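Local coordinates for protein carbohydrate binding family 6 (Clostridium thermocellum, PDB 5A8C) that probably releases terminal alpha-L-arabinofuranosyl residues from arabinose-bearing polysaccharides, as a five-bladed beta-propeller enzyme of glycoside hydrolase family 43, at residues M202-Y214 against F224-E238. Sequence-based numbering, arbitrary orientation. Where two conformers were deposited one is given.
Sequences MTMSAPRFFEAAY and FSYASDFSQGASKIE
Strand 212-214 runs antiparallel to 224-228 at 172°, and a classic beta bulge sets Phe210 and Glu211 both opposite Ala227, whose O accepts from Phe210 N at 2.9 Å and from Glu211 N at 3.2 Å. Arg208 forms an end-on salt bridge with Glu238, NH1 to OE2 and NH2 to OE1, each 2.9 Å; both oxygens lie in the guanidinium plane, but the carboxylate is turned 36° against it. The Gln232 amide stacks on one guanidinium face, its plane 3° from parallel and NE2 3.5 Å from Arg208 CZ. Glu238 OE2 also accepts from Ser228 OG, on the same carboxylate face as Arg208 NH1, while Glu238 OE1 accepts a hydrogen bond from Tyr251 OH. Tyr226 OH donates to a lone pair of Pro207 O in the carbonyl plane (2.7 Å), and Ala206 CB lies over the face of the Tyr226 ring. Phe230 points its edge at the face of Phe210, Phe230 CE1 to Phe210 CE2 3.8 Å. Glu211 OE1 bonds a tris molecule, a probable crystallisation component that may mark a pocket. Two nitrogens and a stacked amide thus fix the guanidinium's rotation; its charge probably stabilises ionised Glu238, and the salt bridge joins turn 206-209 to strand 237-242.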
ATOM      1  N   MET A 202      -1.000  -3.837 -18.962  1.00  8.33           N
ATOM      2  CA  MET A 202      -2.333  -3.818 -19.479  0.80  9.39           C
ATOM      3  C   MET A 202      -3.203  -2.919 -18.608  1.00  8.10           C
ATOM      4  O   MET A 202      -2.856  -2.594 -17.465  1.00  9.58           O
ATOM      5  CB  MET A 202      -2.846  -5.165 -19.731  0.80 12.45           C
ATOM      6  CG  MET A 202      -3.210  -5.773 -18.514  0.80 12.40           C
ATOM      7  SD  MET A 202      -3.948  -7.426 -18.544  0.80 20.43           S
ATOM      8  CE  MET A 202      -2.436  -8.224 -18.868  0.80 11.43           C
ATOM      9  N   THR A 203      -4.342  -2.515 -19.153  1.00  7.63           N
ATOM     10  CA  THR A 203      -5.253  -1.629 -18.465  0.70  7.62           C
ATOM     11  C   THR A 203      -6.341  -2.359 -17.755  1.00  7.31           C
ATOM     12  O   THR A 203      -6.819  -3.413 -18.192  1.00  8.03           O
ATOM     13  CB  THR A 203      -5.903  -0.678 -19.479  0.70  8.10           C
ATOM     14  OG1 THR A 203      -6.746  -1.315 -20.428  0.70 15.19           O
ATOM     15  CG2 THR A 203      -4.801   0.142 -20.018  0.70  5.22           C
ATOM     16  N   MET A 204      -6.683  -1.791 -16.554  1.00  7.79           N
ATOM     17  CA  MET A 204      -7.872  -2.216 -15.820  1.00  7.48           C
ATOM     18  C   MET A 204      -8.725  -1.007 -15.541  1.00  7.62           C
ATOM     19  O   MET A 204      -8.292   0.132 -15.648  1.00  8.88           O
ATOM     20  CB  MET A 204      -7.498  -2.923 -14.498  1.00  8.08           C
ATOM     21  CG  MET A 204      -6.778  -4.215 -14.670  1.00  8.88           C
ATOM     22  SD  MET A 204      -6.173  -4.956 -13.167  1.00 10.47           S
ATOM     23  CE  MET A 204      -7.694  -5.115 -12.235  1.00 13.93           C
ATOM     24  N   SER A 205      -9.962  -1.260 -15.131  1.00  8.08           N
ATOM     25  CA  SER A 205     -10.892  -0.203 -14.787  0.50  8.11           C
ATOM     26  C   SER A 205     -11.633  -0.544 -13.488  1.00  8.09           C
ATOM     27  O   SER A 205     -12.009  -1.683 -13.255  1.00  9.14           O
ATOM     28  CB  SER A 205     -11.946   0.016 -15.895  0.50  8.57           C
ATOM     29  OG  SER A 205     -11.395   0.184 -17.180  0.50  9.25           O
ATOM     30  N   ALA A 206     -11.809   0.477 -12.665  1.00  7.78           N
ATOM     31  CA  ALA A 206     -12.591   0.318 -11.424  1.00  7.70           C
ATOM     32  C   ALA A 206     -13.317   1.617 -11.176  1.00  7.63           C
ATOM     33  O   ALA A 206     -12.762   2.694 -11.356  1.00  7.96           O
ATOM     34  CB  ALA A 206     -11.690   0.006 -10.211  1.00  8.56           C
ATOM     35  N   PRO A 207     -14.569   1.548 -10.684  1.00  8.19           N
ATOM     36  CA  PRO A 207     -15.343   2.752 -10.513  1.00  8.70           C
ATOM     37  C   PRO A 207     -14.636   3.749  -9.590  1.00  7.77           C
ATOM     38  O   PRO A 207     -14.268   3.426  -8.452  1.00  8.05           O
ATOM     39  CB  PRO A 207     -16.648   2.242  -9.893  1.00 10.67           C
ATOM     40  CG  PRO A 207     -16.747   0.841 -10.247  1.00 11.46           C
ATOM     41  CD  PRO A 207     -15.366   0.333 -10.368  1.00  9.06           C
ATOM     42  N   ARG A 208     -14.481   4.974 -10.054  1.00  7.59           N
ATOM     43  CA  ARG A 208     -13.984   6.054  -9.246  1.00  7.52           C
ATOM     44  C   ARG A 208     -12.552   5.811  -8.725  1.00  6.88           C
ATOM     45  O   ARG A 208     -12.165   6.352  -7.685  1.00  7.64           O
ATOM     46  CB  ARG A 208     -14.984   6.395  -8.118  1.00  8.50           C
ATOM     47  CG  ARG A 208     -16.304   6.908  -8.699  1.00  9.73           C
ATOM     48  CD  ARG A 208     -17.486   6.856  -7.730  1.00 11.71           C
ATOM     49  NE  ARG A 208     -17.860   5.487  -7.401  1.00 11.31           N
ATOM     50  CZ  ARG A 208     -17.526   4.872  -6.274  1.00 11.12           C
ATOM     51  NH1 ARG A 208     -16.786   5.465  -5.334  1.00 11.46           N
ATOM     52  NH2 ARG A 208     -17.894   3.615  -6.141  1.00 12.39           N
ATOM     53  N   PHE A 209     -11.776   5.000  -9.418  1.00  6.92           N
ATOM     54  CA  PHE A 209     -10.428   4.700  -8.948  1.00  6.40           C
ATOM     55  C   PHE A 209      -9.598   5.967  -8.786  1.00  6.10           C
ATOM     56  O   PHE A 209      -9.523   6.804  -9.716  1.00  7.07           O
ATOM     57  CB  PHE A 209      -9.710   3.772  -9.974  1.00  6.49           C
ATOM     58  CG  PHE A 209      -8.301   3.470  -9.614  1.00  6.29           C
ATOM     59  CD1 PHE A 209      -8.004   2.582  -8.574  1.00  6.50           C
ATOM     60  CD2 PHE A 209      -7.251   4.076 -10.266  1.00  6.82           C
ATOM     61  CE1 PHE A 209      -6.689   2.306  -8.224  1.00  6.73           C
ATOM     62  CE2 PHE A 209      -5.951   3.791  -9.934  1.00  7.44           C
ATOM     63  CZ  PHE A 209      -5.662   2.932  -8.891  1.00  7.20           C
ATOM     64  N   PHE A 210      -8.894   6.061  -7.649  1.00  6.32           N
ATOM     65  CA  PHE A 210      -8.078   7.222  -7.355  1.00  6.36           C
ATOM     66  C   PHE A 210      -6.636   6.862  -7.078  1.00  6.04           C
ATOM     67  O   PHE A 210      -5.732   7.473  -7.651  1.00  6.87           O
ATOM     68  CB  PHE A 210      -8.715   8.018  -6.186  1.00  7.01           C
ATOM     69  CG  PHE A 210      -8.187   9.379  -5.962  1.00  7.79           C
ATOM     70  CD1 PHE A 210      -8.392  10.405  -6.894  1.00  9.45           C
ATOM     71  CD2 PHE A 210      -7.525   9.689  -4.778  1.00  9.55           C
ATOM     72  CE1 PHE A 210      -7.963  11.706  -6.635  1.00 10.59           C
ATOM     73  CE2 PHE A 210      -7.053  10.985  -4.519  1.00 11.25           C
ATOM     74  CZ  PHE A 210      -7.307  11.972  -5.435  1.00 12.14           C
ATOM     75  N   GLU A 211      -6.401   5.945  -6.137  1.00  6.26           N
ATOM     76  CA  GLU A 211      -5.008   5.550  -5.867  1.00  6.90           C
ATOM     77  C   GLU A 211      -5.052   4.232  -5.048  1.00  5.22           C
ATOM     78  O   GLU A 211      -6.123   3.648  -4.896  1.00  5.51           O
ATOM     79  CB  GLU A 211      -4.210   6.696  -5.201  1.00  8.57           C
ATOM     80  CG  GLU A 211      -4.821   7.068  -3.903  1.00  8.46           C
ATOM     81  CD  GLU A 211      -4.411   8.495  -3.329  1.00  8.87           C
ATOM     82  OE1 GLU A 211      -3.408   9.156  -3.734  1.00 13.76           O
ATOM     83  OE2 GLU A 211      -5.065   8.790  -2.297  1.00  8.41           O
ATOM     84  N   ALA A 212      -3.884   3.781  -4.602  1.00  5.09           N
ATOM     85  CA  ALA A 212      -3.844   2.675  -3.626  1.00  5.19           C
ATOM     86  C   ALA A 212      -4.246   1.308  -4.170  1.00  4.94           C
ATOM     87  O   ALA A 212      -4.726   0.469  -3.397  1.00  5.29           O
ATOM     88  CB  ALA A 212      -4.566   3.001  -2.319  1.00  5.30           C
ATOM     89  N   ALA A 213      -4.007   1.031  -5.449  1.00  5.00           N
ATOM     90  CA  ALA A 213      -4.327  -0.292  -5.996  1.00  5.45           C
ATOM     91  C   ALA A 213      -3.718  -1.414  -5.124  1.00  5.19           C
ATOM     92  O   ALA A 213      -2.548  -1.377  -4.753  1.00  5.57           O
ATOM     93  CB  ALA A 213      -3.798  -0.422  -7.415  1.00  6.34           C
ATOM     94  N   TYR A 214      -4.497  -2.479  -4.956  1.00  5.37           N
ATOM     95  CA  TYR A 214      -4.074  -3.578  -4.087  1.00  5.52           C
ATOM     96  C   TYR A 214      -4.732  -4.854  -4.566  1.00  5.17           C
ATOM     97  O   TYR A 214      -5.909  -4.854  -4.944  1.00  6.27           O
ATOM     98  CB  TYR A 214      -4.451  -3.284  -2.618  1.00  6.17           C
ATOM     99  CG  TYR A 214      -3.777  -4.163  -1.617  1.00  6.25           C
ATOM    100  CD1 TYR A 214      -2.545  -3.832  -1.115  1.00  6.83           C
ATOM    101  CD2 TYR A 214      -4.357  -5.354  -1.237  1.00  6.73           C
ATOM    102  CE1 TYR A 214      -1.926  -4.664  -0.162  1.00  7.85           C
ATOM    103  CE2 TYR A 214      -3.741  -6.197  -0.305  1.00  6.91           C
ATOM    104  CZ  TYR A 214      -2.514  -5.836   0.175  1.00  7.47           C
ATOM    105  OH  TYR A 214      -1.903  -6.653   1.126  1.00  9.25           O
ATOM    106  N   PHE A 224      -9.535  -6.923  -6.073  1.00  5.80           N
ATOM    107  CA  PHE A 224      -8.868  -5.685  -6.412  1.00  5.83           C
ATOM    108  C   PHE A 224      -9.483  -4.599  -5.532  1.00  5.63           C
ATOM    109  O   PHE A 224     -10.657  -4.277  -5.659  1.00  6.16           O
ATOM    110  CB  PHE A 224      -9.055  -5.321  -7.889  1.00  6.17           C
ATOM    111  CG  PHE A 224      -8.367  -4.031  -8.224  1.00  5.80           C
ATOM    112  CD1 PHE A 224      -7.014  -4.050  -8.581  1.00  6.78           C
ATOM    113  CD2 PHE A 224      -9.004  -2.823  -8.160  1.00  6.10           C
ATOM    114  CE1 PHE A 224      -6.369  -2.860  -8.866  1.00  6.96           C
ATOM    115  CE2 PHE A 224      -8.323  -1.639  -8.419  1.00  6.66           C
ATOM    116  CZ  PHE A 224      -7.001  -1.680  -8.775  1.00  6.98           C
ATOM    117  N   SER A 225      -8.683  -4.095  -4.596  1.00  5.57           N
ATOM    118  CA  SER A 225      -9.140  -3.041  -3.676  1.00  5.56           C
ATOM    119  C   SER A 225      -8.351  -1.762  -3.931  1.00  5.27           C
ATOM    120  O   SER A 225      -7.246  -1.806  -4.508  1.00  6.13           O
ATOM    121  CB  SER A 225      -9.099  -3.510  -2.235  1.00  5.63           C
ATOM    122  OG  SER A 225      -7.800  -3.901  -1.839  1.00  5.95           O
ATOM    123  N   TYR A 226      -8.910  -0.636  -3.542  1.00  5.11           N
ATOM    124  CA  TYR A 226      -8.360   0.636  -3.959  1.00  5.25           C
ATOM    125  C   TYR A 226      -8.984   1.762  -3.169  1.00  5.04           C
ATOM    126  O   TYR A 226     -10.060   1.579  -2.545  1.00  6.08           O
ATOM    127  CB  TYR A 226      -8.584   0.872  -5.448  1.00  5.31           C
ATOM    128  CG  TYR A 226     -10.034   0.914  -5.876  1.00  5.54           C
ATOM    129  CD1 TYR A 226     -10.762  -0.251  -6.083  1.00  6.13           C
ATOM    130  CD2 TYR A 226     -10.683   2.117  -6.064  1.00  5.98           C
ATOM    131  CE1 TYR A 226     -12.083  -0.204  -6.487  1.00  6.47           C
ATOM    132  CE2 TYR A 226     -12.011   2.185  -6.477  1.00  6.90           C
ATOM    133  CZ  TYR A 226     -12.716   1.011  -6.699  1.00  6.79           C
ATOM    134  OH  TYR A 226     -14.020   1.019  -7.178  1.00  8.35           O
ATOM    135  N   ALA A 227      -8.370   2.930  -3.206  1.00  5.43           N
ATOM    136  CA  ALA A 227      -8.965   4.141  -2.685  1.00  5.85           C
ATOM    137  C   ALA A 227      -9.732   4.849  -3.801  1.00  5.69           C
ATOM    138  O   ALA A 227      -9.190   5.080  -4.895  1.00  6.32           O
ATOM    139  CB  ALA A 227      -7.916   5.058  -2.087  1.00  6.31           C
ATOM    140  N   SER A 228     -10.976   5.194  -3.499  1.00  5.87           N
ATOM    141  CA  SER A 228     -11.834   5.910  -4.483  1.00  6.47           C
ATOM    142  C   SER A 228     -11.568   7.393  -4.422  1.00  6.88           C
ATOM    143  O   SER A 228     -10.906   7.931  -3.531  1.00  7.04           O
ATOM    144  CB  SER A 228     -13.282   5.554  -4.289  1.00  7.89           C
ATOM    145  OG  SER A 228     -13.734   5.990  -3.044  1.00  9.20           O
ATOM    146  N   ASP A 229     -12.116   8.081  -5.453  1.00  7.11           N
ATOM    147  CA  ASP A 229     -11.926   9.509  -5.580  1.00  7.42           C
ATOM    148  C   ASP A 229     -12.864  10.286  -4.617  1.00  7.73           C
ATOM    149  O   ASP A 229     -13.499   9.714  -3.759  1.00  8.34           O
ATOM    150  CB  ASP A 229     -12.025   9.875  -7.036  1.00  8.42           C
ATOM    151  CG  ASP A 229     -13.409   9.699  -7.645  1.00  8.97           C
ATOM    152  OD1 ASP A 229     -14.415   9.732  -6.903  1.00 10.10           O
ATOM    153  OD2 ASP A 229     -13.452   9.522  -8.902  1.00 10.36           O
ATOM    154  N   PHE A 230     -12.878  11.586  -4.796  1.00  8.67           N
ATOM    155  CA  PHE A 230     -13.639  12.503  -3.947  1.00  9.80           C
ATOM    156  C   PHE A 230     -14.956  12.957  -4.618  1.00 10.62           C
ATOM    157  O   PHE A 230     -15.531  13.961  -4.258  1.00 13.17           O
ATOM    158  CB  PHE A 230     -12.749  13.647  -3.485  1.00 10.97           C
ATOM    159  CG  PHE A 230     -11.684  13.210  -2.466  1.00 10.18           C
ATOM    160  CD1 PHE A 230     -10.529  12.583  -2.874  1.00 10.75           C
ATOM    161  CD2 PHE A 230     -11.884  13.362  -1.109  1.00 10.43           C
ATOM    162  CE1 PHE A 230      -9.566  12.158  -1.950  1.00 11.08           C
ATOM    163  CE2 PHE A 230     -10.933  12.943  -0.186  1.00 11.12           C
ATOM    164  CZ  PHE A 230      -9.766  12.340  -0.603  1.00 10.82           C
ATOM    165  N   SER A 231     -15.401  12.205  -5.633  1.00 10.64           N
ATOM    166  CA  SER A 231     -16.544  12.631  -6.455  1.00 11.34           C
ATOM    167  C   SER A 231     -17.916  12.421  -5.883  1.00 12.82           C
ATOM    168  O   SER A 231     -18.890  12.975  -6.392  1.00 15.77           O
ATOM    169  CB  SER A 231     -16.463  11.933  -7.794  1.00 11.70           C
ATOM    170  OG  SER A 231     -16.805  10.572  -7.679  1.00 12.67           O
ATOM    171  N   GLN A 232     -18.050  11.651  -4.813  1.00 13.88           N
ATOM    172  CA  GLN A 232     -19.364  11.508  -4.182  1.00 15.71           C
ATOM    173  C   GLN A 232     -19.237  11.487  -2.650  1.00 15.03           C
ATOM    174  O   GLN A 232     -20.031  10.858  -1.939  1.00 21.10           O
ATOM    175  CB  GLN A 232     -20.111  10.304  -4.742  1.00 17.16           C
ATOM    176  CG  GLN A 232     -19.361   8.995  -4.700  1.00 16.96           C
ATOM    177  CD  GLN A 232     -20.075   7.858  -5.380  1.00 17.43           C
ATOM    178  OE1 GLN A 232     -20.551   8.025  -6.519  1.00 20.72           O
ATOM    179  NE2 GLN A 232     -20.132   6.654  -4.728  1.00 20.60           N
ATOM    180  N   GLY A 233     -18.284  12.295  -2.183  1.00 14.02           N
ATOM    181  CA  GLY A 233     -17.899  12.337  -0.806  1.00 13.57           C
ATOM    182  C   GLY A 233     -16.433  12.004  -0.703  1.00 11.97           C
ATOM    183  O   GLY A 233     -15.667  12.082  -1.643  1.00 15.50           O
ATOM    184  N   ALA A 234     -16.006  11.726   0.486  1.00 10.45           N
ATOM    185  CA  ALA A 234     -14.592  11.503   0.740  1.00  9.24           C
ATOM    186  C   ALA A 234     -14.150  10.109   0.300  1.00  8.54           C
ATOM    187  O   ALA A 234     -14.945   9.168   0.224  1.00 10.21           O
ATOM    188  CB  ALA A 234     -14.313  11.736   2.200  1.00 10.90           C
ATOM    189  N   SER A 235     -12.857   9.953   0.043  1.00  7.34           N
ATOM    190  CA  SER A 235     -12.294   8.706  -0.425  1.00  6.56           C
ATOM    191  C   SER A 235     -12.583   7.542   0.537  1.00  5.68           C
ATOM    192  O   SER A 235     -12.374   7.660   1.752  1.00  6.65           O
ATOM    193  CB  SER A 235     -10.793   8.879  -0.561  1.00  6.57           C
ATOM    194  OG  SER A 235     -10.135   7.697  -0.987  1.00  6.88           O
ATOM    195  N   LYS A 236     -13.010   6.426  -0.026  1.00  6.10           N
ATOM    196  CA  LYS A 236     -13.245   5.175   0.698  1.00  5.68           C
ATOM    197  C   LYS A 236     -12.372   4.092   0.116  1.00  5.68           C
ATOM    198  O   LYS A 236     -11.999   4.171  -1.079  1.00  6.71           O
ATOM    199  CB  LYS A 236     -14.705   4.795   0.707  1.00  6.43           C
ATOM    200  CG  LYS A 236     -15.613   5.795   1.396  1.00  7.22           C
ATOM    201  CD  LYS A 236     -17.046   5.393   1.519  1.00  8.60           C
ATOM    202  CE  LYS A 236     -17.895   6.431   2.238  1.00 11.11           C
ATOM    203  NZ  LYS A 236     -19.323   6.033   2.345  1.00 14.06           N
ATOM    204  N   ILE A 237     -12.127   3.041   0.856  1.00  5.43           N
ATOM    205  CA  ILE A 237     -11.486   1.841   0.328  1.00  5.61           C
ATOM    206  C   ILE A 237     -12.602   0.952  -0.212  1.00  5.47           C
ATOM    207  O   ILE A 237     -13.482   0.527   0.549  1.00  6.46           O
ATOM    208  CB  ILE A 237     -10.646   1.106   1.370  1.00  5.88           C
ATOM    209  CG1 ILE A 237      -9.647   2.010   2.061  1.00  6.62           C
ATOM    210  CG2 ILE A 237      -9.979  -0.105   0.713  1.00  6.77           C
ATOM    211  CD1 ILE A 237      -8.703   2.796   1.141  1.00  7.00           C
ATOM    212  N   GLU A 238     -12.575   0.740  -1.517  1.00  5.96           N
ATOM    213  CA  GLU A 238     -13.612  -0.005  -2.225  1.00  6.12           C
ATOM    214  C   GLU A 238     -12.971  -1.158  -2.954  1.00  5.91           C
ATOM    215  O   GLU A 238     -11.750  -1.312  -2.958  1.00  6.08           O
ATOM    216  CB  GLU A 238     -14.408   0.921  -3.129  1.00  7.50           C
ATOM    217  CG  GLU A 238     -14.836   2.187  -2.368  1.00  8.07           C
ATOM    218  CD  GLU A 238     -15.880   3.061  -3.024  1.00  8.54           C
ATOM    219  OE1 GLU A 238     -16.781   2.524  -3.713  1.00 10.58           O
ATOM    220  OE2 GLU A 238     -15.849   4.271  -2.820  1.00  9.49           O
TER
HETATM  221  O   HOH W   1     -15.664   7.929  -5.032  1.00 15.72           O
HETATM  222  O   HOH W   2     -11.256   8.910 -10.398  1.00 11.70           O
HETATM  223  O   HOH W   3      -7.467   8.680  -0.716  1.00  6.79           O